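Local coordinates for dimethylsulfoniopropionate lyase (PDB 4B29), which probably cleaves dimethylsulfoniopropionate to release dimethyl sulfide, using a cupin fold that holds a zinc ion, at residues 52-57 with 129-134; 96-101 with 116-121; 165-170 with 185-190. All coordinates share one frame; numbering follows the deposited sequence. Where two conformers were deposited one is given.

Contact 1: 52-57 with 129-134; sequences PEDLRW and TQSLRV
Thr129 meets Asp54 through its hydroxyl and Leu55 through its methyl, so that the two branches of one small side chain do opposite kinds of work. The hydroxyl belongs to an ST turn: Thr129 OG1 accepts the backbone N-H of Ser131 at 3.0 Å, in a nearly straight bond of 168°, and this turn carries the chain from strand 127-128 toward strand 133-139 of the mixed cupin sheet.

Among the polar contacts, the same oxygen is also a donor. Thr129 OG1 gives its proton to Asp54 OD1 over 2.8 Å, reaching the carboxylate on its syn side and 18° out of its plane. Asp54 arrives there because CG sits between its own backbone N and carbonyl carbon (chi1 65°), which swings the carboxylate across to the turn. Donor to Asp54 and acceptor from Ser131, OG1 has its rotation fixed from two directions. A water extends the link: it donates to Asp54 OD2 and accepts from Gln130 N at 2.8 Å, so each oxygen of the carboxylate holds a different part of the turn. A longer, weak bond joins this water to Ser131 OG.

The apolar contacts centre on the buried Pro52, Thr129 and Leu132. Pro52 crosses Leu132 at about a right angle, its CD resting 3.8 Å from Leu132 CD2, while Pro52 CB faces Ser131 CB. Leu132 also touches Ala49, and Leu55 packs on Ala121 of strand 115-122. Just beyond, backbone pairing of Arg56 with Leu128 joins strand 56-57 to the sheet as its edge strand within this chain. The methyl branch of Thr129 completes the apolar set, with Thr129 CG2 pressed on Leu55 CD2 at 3.5 Å.

Contact 2: 96-101 with 116-121; sequences VEWRHS and GWFELA
The indole of Trp117 carries Arg99 CB over one face, a CH-pi contact with CB 3.7 Å from the centroid of the five-membered ring. Its NE1 donates to Ser101 OG at 3.0 Å, the hydroxyl lying 25° out of the ring plane. Phe118 takes Val96 CG1 over one face and turns its edge to the face of Trp98 in a T-shaped pair, planes at 81°. The Trp98 edge meets the backbone N of Trp117.

In the conformer described, one of two deposited, the Arg99 guanidinium stands nearly upright to the Trp117 ring, and Trp117 CH2 meets it at its edge. The extended chain carries it between two carboxylates: NE and NH2 grip Glu97 OE2 side-on, and NH1 reaches Glu119 OE1 at 3.1 Å on that oxygen's anti lone pair. Ser124 holds the Glu119 side, its hydroxyl bonded to Glu119 OE1 and its carbonyl to Arg99 NH2.

Arg99 and Trp117 also form a single antiparallel hydrogen-bonded pair, Arg99 N to Trp117 O being 2.8 Å and Trp117 N to Arg99 O 3.0 Å. The loop after helix 83-92 lies against strand 115-122, with Trp98 on helix 67-73, Phe118 on helix 24-41 and Trp117 on strand 133-139.

Contact 3: 165-170 with 185-190; sequences FHLRNA and ANAPHA. With ZN (zinc ion), chain J.
His189 and Leu167 face each other as an antiparallel non-hydrogen-bonded pair, and the histidine can be followed from this strand to the metal. Its CB lies 3.2 Å from His166 O and also meets Leu167 CD1. From there CG takes the position between the backbone N and the carbonyl carbon (chi1 42°), directing the imidazole away from strand 163-167. ND1 gives its hydrogen to Ala187 O at 2.8 Å, a bond lying in the plane of both the ring and the carbonyl. With that proton committed, the lone pair at the other nitrogen faces the metal, and NE2 binds the zinc ion at 2.0 Å. The carbonyl of Ala187 is thus a second-shell group that fixes the ring's rotation and probably makes it a stronger electron donor. Around the ring, His183 stacks and His148 meets it edge-to-face.

The backbone keeps this strand in place. His166 and Ala190 form the hydrogen-bonded pair, with His166 N to Ala190 O and Ala190 N to His166 O both 2.9 Å. Arg168 N adds a third bond, to Pro188 O, just where the chain enters the type II turn of Leu167 to Ala170.

Side chains pack on both faces. Leu167 CD1 lies against Ala187 CB at 3.8 Å, on the side of the histidine. On the other, His166 sets its ring edge against the backbone of Ala190, and Arg168 CG lies 3.7 Å from Pro188 CB before its chain bends away. With His150 and Glu154 completing the protein ligands, this antiparallel pair is part of the cupin scaffold, which presents a histidine to the metal site.

From the N terminus, the chain passes helices 24-41 and 43-48 before residues 52-57, which 129-134 later meet to close contact 1. Inside that long, partly helical loop lies contact 2, a shorter closure of 96-101 on 116-121, fully nested. The two touch: Val134 N and O pair with Ala121 O and Leu120 N at a classic beta bulge, so neighbouring strands 133-139 and 115-122 of the mixed sheet join them. Contact 3 follows in series at the zinc site, its loop running through strand 173-175 of its own five-stranded sheet and 180-183 of the mixed one, about 27 Å from contact 1 and 22 Å from contact 2, centre to centre.

Contact 1: 52-57 with 129-134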
# COMPACT_ATOMS: atom_id res chain seq x y z
N PRO A 52 -0.63 -13.33 10.48
CA PRO A 52 -1.67 -13.75 11.45
C PRO A 52 -2.35 -15.07 11.05
O PRO A 52 -2.51 -15.34 9.87
CB PRO A 52 -2.66 -12.58 11.43
CG PRO A 52 -2.32 -11.67 10.29
CD PRO A 52 -0.92 -12.05 9.79
N GLU A 53 -2.71 -15.89 12.03
CA GLU A 53 -3.39 -17.13 11.74
C GLU A 53 -4.92 -16.95 11.83
O GLU A 53 -5.67 -17.90 11.57
CB GLU A 53 -2.88 -18.24 12.68
CG GLU A 53 -1.52 -18.84 12.25
CD GLU A 53 -1.48 -19.31 10.77
OE1 GLU A 53 -2.35 -20.12 10.36
OE2 GLU A 53 -0.57 -18.87 10.02
N ASP A 54 -5.38 -15.74 12.14
CA ASP A 54 -6.81 -15.54 12.39
C ASP A 54 -7.55 -14.66 11.38
O ASP A 54 -8.60 -14.12 11.69
CB ASP A 54 -7.02 -15.01 13.81
CG ASP A 54 -6.42 -13.63 14.01
OD1 ASP A 54 -5.79 -13.07 13.07
OD2 ASP A 54 -6.59 -13.07 15.12
N LEU A 55 -6.99 -14.44 10.20
CA LEU A 55 -7.62 -13.53 9.24
C LEU A 55 -8.97 -14.12 8.80
O LEU A 55 -9.04 -15.34 8.50
CB LEU A 55 -6.72 -13.34 7.99
CG LEU A 55 -5.47 -12.50 8.24
CD1 LEU A 55 -4.45 -12.90 7.15
CD2 LEU A 55 -5.89 -11.13 8.02
N ARG A 56 -9.99 -13.28 8.85
CA ARG A 56 -11.40 -13.69 8.54
C ARG A 56 -11.96 -12.78 7.45
O ARG A 56 -11.97 -11.56 7.59
CB ARG A 56 -12.35 -13.39 9.77
CG ARG A 56 -12.15 -14.09 11.08
CD ARG A 56 -12.09 -15.62 10.93
NE ARG A 56 -11.41 -16.17 12.12
CZ ARG A 56 -10.50 -17.14 12.09
NH1 ARG A 56 -10.15 -17.73 10.94
NH2 ARG A 56 -9.97 -17.55 13.24
N TRP A 57 -12.56 -13.39 6.42
CA TRP A 57 -13.31 -12.64 5.41
C TRP A 57 -14.32 -11.69 6.03
O TRP A 57 -15.13 -12.13 6.86
CB TRP A 57 -14.03 -13.65 4.51
CG TRP A 57 -14.97 -13.01 3.55
CD1 TRP A 57 -16.37 -13.07 3.58
CD2 TRP A 57 -14.63 -12.22 2.39
NE1 TRP A 57 -16.88 -12.38 2.51
CE2 TRP A 57 -15.84 -11.87 1.75
CE3 TRP A 57 -13.39 -11.81 1.81
CZ2 TRP A 57 -15.89 -11.10 0.56
CZ3 TRP A 57 -13.43 -11.04 0.61
CH2 TRP A 57 -14.67 -10.68 0.01
N THR A 129 -8.39 -8.74 11.15
CA THR A 129 -7.46 -9.24 12.17
C THR A 129 -7.06 -8.02 13.00
O THR A 129 -7.11 -6.87 12.53
CB THR A 129 -6.20 -9.89 11.58
OG1 THR A 129 -5.35 -10.37 12.64
CG2 THR A 129 -5.43 -8.87 10.69
N GLN A 130 -6.64 -8.28 14.24
CA GLN A 130 -6.06 -7.23 15.08
C GLN A 130 -4.55 -7.43 15.21
O GLN A 130 -3.92 -6.62 15.90
CB GLN A 130 -6.69 -7.31 16.49
CG GLN A 130 -8.15 -6.77 16.49
CD GLN A 130 -8.25 -5.27 16.33
OE1 GLN A 130 -7.30 -4.52 16.65
NE2 GLN A 130 -9.42 -4.79 15.89
N SER A 131 -3.99 -8.46 14.56
CA SER A 131 -2.55 -8.81 14.76
C SER A 131 -1.64 -8.04 13.82
O SER A 131 -0.43 -7.85 14.13
CB SER A 131 -2.33 -10.30 14.57
OG SER A 131 -3.06 -11.01 15.58
N LEU A 132 -2.21 -7.53 12.74
CA LEU A 132 -1.38 -6.85 11.74
C LEU A 132 -2.30 -5.92 10.97
O LEU A 132 -3.52 -6.06 11.04
CB LEU A 132 -0.86 -7.92 10.79
CG LEU A 132 0.20 -7.46 9.77
CD1 LEU A 132 1.33 -6.53 10.42
CD2 LEU A 132 0.75 -8.74 9.13
N ARG A 133 -1.71 -4.97 10.25
CA ARG A 133 -2.48 -4.22 9.28
C ARG A 133 -1.67 -4.20 7.98
O ARG A 133 -0.44 -3.98 8.03
CB ARG A 133 -2.73 -2.83 9.81
CG ARG A 133 -3.49 -1.94 8.92
CD ARG A 133 -3.70 -0.59 9.65
NE ARG A 133 -4.69 0.23 8.98
CZ ARG A 133 -4.48 1.42 8.43
NH1 ARG A 133 -3.27 1.95 8.38
NH2 ARG A 133 -5.49 2.07 7.91
N VAL A 134 -2.35 -4.48 6.88
CA VAL A 134 -1.70 -4.56 5.55
C VAL A 134 -2.49 -3.62 4.65
O VAL A 134 -3.69 -3.81 4.43
CB VAL A 134 -1.79 -5.97 4.97
CG1 VAL A 134 -1.10 -5.97 3.58
CG2 VAL A 134 -1.11 -6.99 5.85
O HOH W 1 -6.50 -10.66 15.79

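Contact 2: 96-101 with 116-121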
# COMPACT_ATOMS: atom_id res chain seq x y z
N VAL A 96 -12.27 -3.98 -4.35
CA VAL A 96 -11.83 -3.47 -3.05
C VAL A 96 -12.47 -2.17 -2.68
O VAL A 96 -13.02 -1.45 -3.54
CB VAL A 96 -10.27 -3.33 -2.96
CG1 VAL A 96 -9.58 -4.68 -3.17
CG2 VAL A 96 -9.77 -2.29 -3.97
N GLU A 97 -12.38 -1.82 -1.39
CA GLU A 97 -12.86 -0.56 -0.91
C GLU A 97 -11.75 0.51 -0.98
O GLU A 97 -10.92 0.65 -0.06
CB GLU A 97 -13.39 -0.71 0.56
CG GLU A 97 -13.84 0.63 1.09
CD GLU A 97 -14.13 0.55 2.58
OE1 GLU A 97 -15.13 -0.10 2.94
OE2 GLU A 97 -13.36 1.12 3.37
N TRP A 98 -11.72 1.27 -2.08
CA TRP A 98 -10.71 2.32 -2.26
C TRP A 98 -11.01 3.51 -1.40
O TRP A 98 -12.20 3.90 -1.23
CB TRP A 98 -10.61 2.76 -3.75
CG TRP A 98 -10.07 1.73 -4.60
CD1 TRP A 98 -10.77 0.83 -5.38
CD2 TRP A 98 -8.68 1.44 -4.81
NE1 TRP A 98 -9.88 -0.01 -6.03
CE2 TRP A 98 -8.60 0.37 -5.70
CE3 TRP A 98 -7.48 1.99 -4.27
CZ2 TRP A 98 -7.37 -0.20 -6.10
CZ3 TRP A 98 -6.25 1.46 -4.68
CH2 TRP A 98 -6.19 0.38 -5.58
N ARG A 99 -9.91 4.09 -0.90
CA ARG A 99 -9.89 5.25 -0.01
C ARG A 99 -8.90 6.32 -0.50
O ARG A 99 -7.94 6.03 -1.23
CB ARG A 99 -9.48 4.80 1.42
CG ARG A 99 -10.31 3.61 1.93
CD ARG A 99 -9.85 3.10 3.29
NE ARG A 99 -10.76 2.08 3.83
CZ ARG A 99 -10.48 1.30 4.87
NH1 ARG A 99 -9.35 1.45 5.54
NH2 ARG A 99 -11.37 0.39 5.29
N HIS A 100 -9.14 7.56 -0.08
CA HIS A 100 -8.31 8.71 -0.46
C HIS A 100 -7.61 9.35 0.73
O HIS A 100 -6.43 9.70 0.66
CB HIS A 100 -9.19 9.81 -1.06
CG HIS A 100 -9.24 9.81 -2.54
ND1 HIS A 100 -10.32 10.31 -3.23
CD2 HIS A 100 -8.34 9.40 -3.46
CE1 HIS A 100 -10.09 10.19 -4.53
NE2 HIS A 100 -8.90 9.63 -4.69
N SER A 101 -8.40 9.67 1.76
CA SER A 101 -7.80 10.19 3.01
C SER A 101 -7.64 11.71 2.93
O SER A 101 -8.06 12.39 3.85
CB SER A 101 -6.45 9.55 3.42
OG SER A 101 -6.59 8.26 4.01
N GLY A 116 -4.73 6.03 -4.98
CA GLY A 116 -5.70 5.64 -3.94
C GLY A 116 -5.07 4.54 -3.10
O GLY A 116 -3.96 4.07 -3.39
N TRP A 117 -5.76 4.12 -2.06
CA TRP A 117 -5.24 3.04 -1.23
C TRP A 117 -6.40 2.21 -0.69
O TRP A 117 -7.56 2.66 -0.70
CB TRP A 117 -4.42 3.60 -0.04
CG TRP A 117 -5.20 4.37 0.98
CD1 TRP A 117 -5.63 5.65 0.89
CD2 TRP A 117 -5.65 3.88 2.26
NE1 TRP A 117 -6.31 6.01 2.06
CE2 TRP A 117 -6.33 4.94 2.90
CE3 TRP A 117 -5.51 2.65 2.92
CZ2 TRP A 117 -6.89 4.81 4.20
CZ3 TRP A 117 -6.08 2.52 4.21
CH2 TRP A 117 -6.75 3.60 4.82
N PHE A 118 -6.08 1.03 -0.17
CA PHE A 118 -7.11 0.27 0.51
C PHE A 118 -6.46 -0.60 1.58
O PHE A 118 -5.23 -0.81 1.59
CB PHE A 118 -7.93 -0.58 -0.48
CG PHE A 118 -7.17 -1.72 -1.15
CD1 PHE A 118 -7.09 -3.02 -0.59
CD2 PHE A 118 -6.56 -1.51 -2.38
CE1 PHE A 118 -6.43 -4.08 -1.28
CE2 PHE A 118 -5.92 -2.56 -3.07
CZ PHE A 118 -5.81 -3.84 -2.53
N GLU A 119 -7.29 -1.13 2.49
CA GLU A 119 -6.75 -1.97 3.57
C GLU A 119 -7.09 -3.41 3.25
O GLU A 119 -8.27 -3.79 3.22
CB GLU A 119 -7.40 -1.53 4.91
CG GLU A 119 -6.84 -2.25 6.15
CD GLU A 119 -7.47 -1.71 7.45
OE1 GLU A 119 -8.17 -0.67 7.44
OE2 GLU A 119 -7.47 -2.48 8.42
N LEU A 120 -6.08 -4.20 2.95
CA LEU A 120 -6.32 -5.59 2.60
C LEU A 120 -6.67 -6.39 3.84
O LEU A 120 -7.60 -7.22 3.83
CB LEU A 120 -5.05 -6.15 1.94
CG LEU A 120 -5.06 -7.65 1.65
CD1 LEU A 120 -6.33 -8.04 0.76
CD2 LEU A 120 -3.72 -8.07 0.99
N ALA A 121 -5.88 -6.20 4.90
CA ALA A 121 -6.08 -7.01 6.14
C ALA A 121 -5.86 -6.08 7.30
O ALA A 121 -4.97 -5.21 7.29
CB ALA A 121 -5.12 -8.19 6.23
O HOH W 2 -10.04 -0.34 2.34

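Contact 3: 165-170 with 185-190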
# COMPACT_ATOMS: atom_id res chain seq x y z
N PHE A 165 11.79 7.64 -2.35
CA PHE A 165 11.29 7.69 -0.96
C PHE A 165 12.13 8.59 -0.09
O PHE A 165 13.35 8.45 -0.04
CB PHE A 165 11.30 6.28 -0.38
CG PHE A 165 10.14 5.45 -0.86
CD1 PHE A 165 10.12 4.88 -2.17
CD2 PHE A 165 9.01 5.31 -0.02
CE1 PHE A 165 9.03 4.12 -2.62
CE2 PHE A 165 7.90 4.52 -0.46
CZ PHE A 165 7.91 3.94 -1.73
N HIS A 166 11.43 9.53 0.59
CA HIS A 166 12.03 10.51 1.48
C HIS A 166 11.66 10.18 2.92
O HIS A 166 10.51 9.75 3.18
CB HIS A 166 11.45 11.91 1.19
CG HIS A 166 11.54 12.31 -0.25
ND1 HIS A 166 12.74 12.73 -0.82
CD2 HIS A 166 10.61 12.37 -1.22
CE1 HIS A 166 12.52 13.03 -2.10
NE2 HIS A 166 11.24 12.83 -2.37
N LEU A 167 12.61 10.37 3.83
CA LEU A 167 12.32 10.15 5.27
C LEU A 167 13.14 11.11 6.08
O LEU A 167 14.35 11.23 5.87
CB LEU A 167 12.72 8.69 5.63
CG LEU A 167 12.63 8.26 7.10
CD1 LEU A 167 11.18 8.38 7.64
CD2 LEU A 167 13.19 6.83 7.29
N ARG A 168 12.52 11.80 7.05
CA ARG A 168 13.30 12.74 7.85
C ARG A 168 14.44 12.01 8.55
O ARG A 168 14.29 10.86 9.02
CB ARG A 168 12.40 13.46 8.85
CG ARG A 168 11.45 14.52 8.16
CD ARG A 168 12.13 15.71 7.32
NE ARG A 168 13.07 16.45 8.13
CZ ARG A 168 12.78 17.48 8.95
NH1 ARG A 168 11.54 17.92 9.08
NH2 ARG A 168 13.76 18.09 9.65
N ASN A 169 15.61 12.67 8.59
CA ASN A 169 16.77 12.14 9.29
C ASN A 169 17.29 10.84 8.64
O ASN A 169 17.94 10.06 9.30
CB ASN A 169 16.42 11.93 10.79
CG ASN A 169 17.62 11.53 11.64
OD1 ASN A 169 18.72 12.10 11.53
ND2 ASN A 169 17.41 10.55 12.50
N ALA A 170 17.02 10.64 7.35
CA ALA A 170 17.51 9.45 6.67
C ALA A 170 17.75 9.77 5.19
O ALA A 170 17.27 10.78 4.67
CB ALA A 170 16.47 8.27 6.82
N ALA A 185 8.17 5.29 14.13
CA ALA A 185 7.04 6.07 14.64
C ALA A 185 7.22 7.57 14.54
O ALA A 185 8.29 8.12 14.94
CB ALA A 185 6.81 5.69 16.14
N ASN A 186 6.19 8.25 14.04
CA ASN A 186 6.11 9.74 13.99
C ASN A 186 7.15 10.37 13.01
O ASN A 186 7.17 11.61 12.90
CB ASN A 186 6.33 10.38 15.38
CG ASN A 186 5.21 10.06 16.38
OD1 ASN A 186 5.47 9.72 17.59
ND2 ASN A 186 4.00 10.23 15.93
N ALA A 187 7.97 9.57 12.32
CA ALA A 187 8.97 10.19 11.44
C ALA A 187 8.30 10.62 10.12
O ALA A 187 7.70 9.77 9.45
CB ALA A 187 10.13 9.21 11.16
N PRO A 188 8.37 11.92 9.75
CA PRO A 188 7.71 12.27 8.51
C PRO A 188 8.41 11.65 7.31
O PRO A 188 9.64 11.48 7.31
CB PRO A 188 7.83 13.79 8.46
CG PRO A 188 7.98 14.22 9.90
CD PRO A 188 8.76 13.10 10.54
N HIS A 189 7.61 11.28 6.32
CA HIS A 189 8.14 10.66 5.10
C HIS A 189 7.38 11.21 3.92
O HIS A 189 6.28 11.79 4.06
CB HIS A 189 8.09 9.11 5.21
CG HIS A 189 6.81 8.58 5.80
ND1 HIS A 189 6.57 8.62 7.16
CD2 HIS A 189 5.76 7.95 5.24
CE1 HIS A 189 5.38 8.06 7.41
NE2 HIS A 189 4.90 7.61 6.26
N ALA A 190 7.91 10.98 2.72
CA ALA A 190 7.24 11.47 1.51
C ALA A 190 7.71 10.62 0.33
O ALA A 190 8.58 9.75 0.49
CB ALA A 190 7.61 12.97 1.28
ZN ZN J . 3.36 6.31 6.39